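Local coordinates for quinone reductase (Klebsiella pneumoniae subsp. pneumoniae, PDB 4GI5), which binds FAD and probably reduces quinones at the expense of NAD(P)H, at residues V165-V173 and R237-P246. Numbering follows the deposited sequence.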
# COMPACT_ATOMS: atom_id res chain seq x y z
N VAL B 165 -12.96 16.22 8.53
CA VAL B 165 -12.71 16.89 9.80
C VAL B 165 -13.90 16.65 10.75
O VAL B 165 -15.07 16.76 10.32
CB VAL B 165 -12.50 18.40 9.62
CG1 VAL B 165 -12.43 19.09 11.00
CG2 VAL B 165 -11.20 18.65 9.01
N GLY B 166 -13.60 16.35 11.98
CA GLY B 166 -14.64 16.04 12.97
C GLY B 166 -14.94 14.58 13.09
O GLY B 166 -15.77 14.17 13.94
N LYS B 167 -14.37 13.76 12.18
CA LYS B 167 -14.65 12.31 12.23
C LYS B 167 -13.42 11.67 12.74
O LYS B 167 -12.32 12.25 12.69
CB LYS B 167 -14.96 11.72 10.83
CG LYS B 167 -16.09 12.37 10.11
CD LYS B 167 -16.40 11.79 8.75
CE LYS B 167 -17.37 12.64 7.92
NZ LYS B 167 -18.71 12.51 8.51
N ARG B 168 -13.55 10.44 13.25
CA ARG B 168 -12.40 9.63 13.79
C ARG B 168 -12.30 8.39 12.90
O ARG B 168 -13.27 7.94 12.32
CB ARG B 168 -12.70 9.18 15.22
CG ARG B 168 -12.56 10.33 16.21
CD ARG B 168 -13.01 9.93 17.68
NE ARG B 168 -12.31 10.98 18.52
CZ ARG B 168 -11.51 10.81 19.59
NH1 ARG B 168 -11.31 9.62 20.20
NH2 ARG B 168 -10.92 11.89 20.10
N ALA B 169 -11.08 7.90 12.76
CA ALA B 169 -10.78 6.65 11.97
C ALA B 169 -9.80 5.81 12.74
O ALA B 169 -8.94 6.27 13.54
CB ALA B 169 -10.24 7.06 10.59
N MSE B 170 -9.85 4.50 12.55
CA MSE B 170 -8.94 3.56 13.23
C MSE B 170 -8.78 2.34 12.28
O MSE B 170 -9.73 1.97 11.58
CB MSE B 170 -9.66 2.99 14.47
CG MSE B 170 -8.72 2.13 15.20
SE MSE B 170 -9.66 1.49 16.90
CE MSE B 170 -10.94 0.16 16.26
N LEU B 171 -7.61 1.74 12.28
CA LEU B 171 -7.40 0.49 11.60
C LEU B 171 -7.50 -0.67 12.59
O LEU B 171 -7.01 -0.59 13.72
CB LEU B 171 -5.98 0.49 11.08
CG LEU B 171 -5.49 1.63 10.11
CD1 LEU B 171 -4.09 1.44 9.59
CD2 LEU B 171 -6.45 1.80 8.98
N ILE B 172 -7.99 -1.81 12.10
CA ILE B 172 -7.90 -3.07 12.78
C ILE B 172 -7.24 -4.03 11.85
O ILE B 172 -7.73 -4.32 10.81
CB ILE B 172 -9.29 -3.61 13.16
CG1 ILE B 172 -10.05 -2.69 14.09
CG2 ILE B 172 -9.11 -4.98 13.82
CD1 ILE B 172 -11.52 -3.14 14.27
N VAL B 173 -6.03 -4.42 12.16
CA VAL B 173 -5.15 -5.20 11.31
C VAL B 173 -4.71 -6.48 11.98
O VAL B 173 -4.26 -6.52 13.10
CB VAL B 173 -3.88 -4.38 11.02
CG1 VAL B 173 -2.93 -5.14 10.07
CG2 VAL B 173 -4.31 -3.02 10.47
N ARG B 237 -11.02 -1.40 22.76
CA ARG B 237 -10.95 -0.30 21.82
C ARG B 237 -12.27 0.26 21.38
O ARG B 237 -12.47 1.48 21.24
CB ARG B 237 -10.08 -0.72 20.54
CG ARG B 237 -8.63 -1.07 20.84
CD ARG B 237 -7.75 0.00 21.53
NE ARG B 237 -7.98 1.23 20.87
CZ ARG B 237 -7.22 1.67 19.83
NH1 ARG B 237 -6.25 0.95 19.41
NH2 ARG B 237 -7.54 2.76 19.22
N LEU B 238 -13.24 -0.61 21.14
CA LEU B 238 -14.52 -0.16 20.71
C LEU B 238 -15.28 0.62 21.84
O LEU B 238 -16.07 1.49 21.55
CB LEU B 238 -15.33 -1.41 20.28
CG LEU B 238 -14.84 -2.10 19.00
CD1 LEU B 238 -15.64 -3.35 18.76
CD2 LEU B 238 -14.85 -1.18 17.76
N ASP B 239 -15.01 0.27 23.06
CA ASP B 239 -15.60 0.95 24.27
C ASP B 239 -15.01 2.35 24.44
O ASP B 239 -15.61 3.17 25.12
CB ASP B 239 -15.29 0.10 25.54
CG ASP B 239 -16.11 -1.17 25.62
OD1 ASP B 239 -17.07 -1.26 24.89
OD2 ASP B 239 -15.77 -2.08 26.42
N THR B 240 -13.85 2.66 23.83
CA THR B 240 -13.17 3.91 24.11
C THR B 240 -12.95 4.75 22.84
O THR B 240 -12.15 5.66 22.85
CB THR B 240 -11.80 3.62 24.79
OG1 THR B 240 -11.02 2.68 24.02
CG2 THR B 240 -11.94 3.01 26.21
N LEU B 241 -13.67 4.46 21.75
CA LEU B 241 -13.47 5.12 20.49
C LEU B 241 -13.47 6.64 20.56
O LEU B 241 -12.76 7.34 19.78
CB LEU B 241 -14.48 4.72 19.48
CG LEU B 241 -14.32 3.36 18.93
CD1 LEU B 241 -15.52 2.97 18.09
CD2 LEU B 241 -13.07 3.31 18.06
N TRP B 242 -14.32 7.16 21.46
CA TRP B 242 -14.49 8.61 21.59
C TRP B 242 -13.74 9.16 22.81
O TRP B 242 -13.84 10.30 23.03
CB TRP B 242 -15.96 9.00 21.61
CG TRP B 242 -16.51 8.65 20.33
CD1 TRP B 242 -16.41 9.38 19.17
CD2 TRP B 242 -17.16 7.40 19.99
NE1 TRP B 242 -17.00 8.67 18.13
CE2 TRP B 242 -17.49 7.47 18.61
CE3 TRP B 242 -17.53 6.26 20.71
CZ2 TRP B 242 -18.19 6.43 17.95
CZ3 TRP B 242 -18.22 5.22 19.99
CH2 TRP B 242 -18.45 5.34 18.59
N GLN B 243 -12.97 8.36 23.53
CA GLN B 243 -12.15 8.80 24.62
C GLN B 243 -10.67 8.69 24.29
O GLN B 243 -9.91 9.46 24.78
CB GLN B 243 -12.42 7.96 25.87
CG GLN B 243 -13.87 7.92 26.21
CD GLN B 243 -14.16 6.78 27.19
OE1 GLN B 243 -13.45 6.59 28.18
NE2 GLN B 243 -15.17 6.00 26.89
N THR B 244 -10.24 7.81 23.37
CA THR B 244 -8.81 7.56 23.17
C THR B 244 -8.19 8.78 22.49
O THR B 244 -8.85 9.39 21.61
CB THR B 244 -8.73 6.31 22.21
OG1 THR B 244 -9.23 5.15 22.89
CG2 THR B 244 -7.33 6.01 21.75
N GLU B 245 -7.00 9.13 22.88
CA GLU B 245 -6.33 10.30 22.30
C GLU B 245 -5.91 9.90 20.83
O GLU B 245 -5.24 8.92 20.69
CB GLU B 245 -5.05 10.57 23.06
CG GLU B 245 -4.38 11.85 22.71
CD GLU B 245 -5.23 13.02 23.20
OE1 GLU B 245 -5.96 12.83 24.23
OE2 GLU B 245 -5.18 14.10 22.55
N PRO B 246 -6.22 10.76 19.87
CA PRO B 246 -5.66 10.52 18.51
C PRO B 246 -4.21 10.61 18.40
O PRO B 246 -3.53 11.25 19.18
CB PRO B 246 -6.31 11.58 17.65
CG PRO B 246 -7.50 12.07 18.45
CD PRO B 246 -7.08 11.92 19.91
O HOH W 1 -9.92 12.21 22.82
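Arg237, near the end of helix 224-239, presents one face of its guanidinium to Met170, a selenomethionine. The SE atom of Met170 stands 3.4 Å from Arg237 NH2, offset toward the rim of the planar group. Met170 arrives there with CG anti to the backbone N (chi1 -176°) and a bend at its last torsion, while Arg237, bent at chi2 and chi3, also gives NH2 to the carbonyl of Pro212. Leu238 adds an apolar contact to the end of the Met170 side chain, its CD2 lying 4.4 Å from Met170 CE.

Beyond the helix the chain turns round Thr240, whose carbonyl oxygen receives Gln243 N, Thr244 N and the Thr244 hydroxyl. This curled backbone offers two carbonyls to one nitrogen of Arg168. Leu241 faces both ways: its CD2 is 4.0 Å from Met170 SE, and its O accepts from Arg168 NH1 at 2.7 Å, close to the guanidinium plane and fairly straight (162°). Trp242 sets its ring atom CD1 3.8 Å from Arg168 CD, and its carbonyl oxygen lies above one guanidinium face, offset toward the rim. Thr244 O takes the second bond from Arg168 NH1 at 2.8 Å, more bent (146°) and tilted from that plane, and a water bridges it to Arg168 NH2. The two carbonyls on NH1 and the water on NH2 probably fix the rotation of the group. The Pro246 ring rests obliquely near the same NH2.

The contact thus joins strand 168-174 of the parallel flavodoxin-like sheet to the C-terminal end of helix 224-239 and the loop that follows it. Leu211 of the neighbouring strand 209-216 touches Arg168, Arg237 and Leu241, whereas Trp242 reaches Thr115 of strand 115-121, which flanks strand 168-174 on its other side.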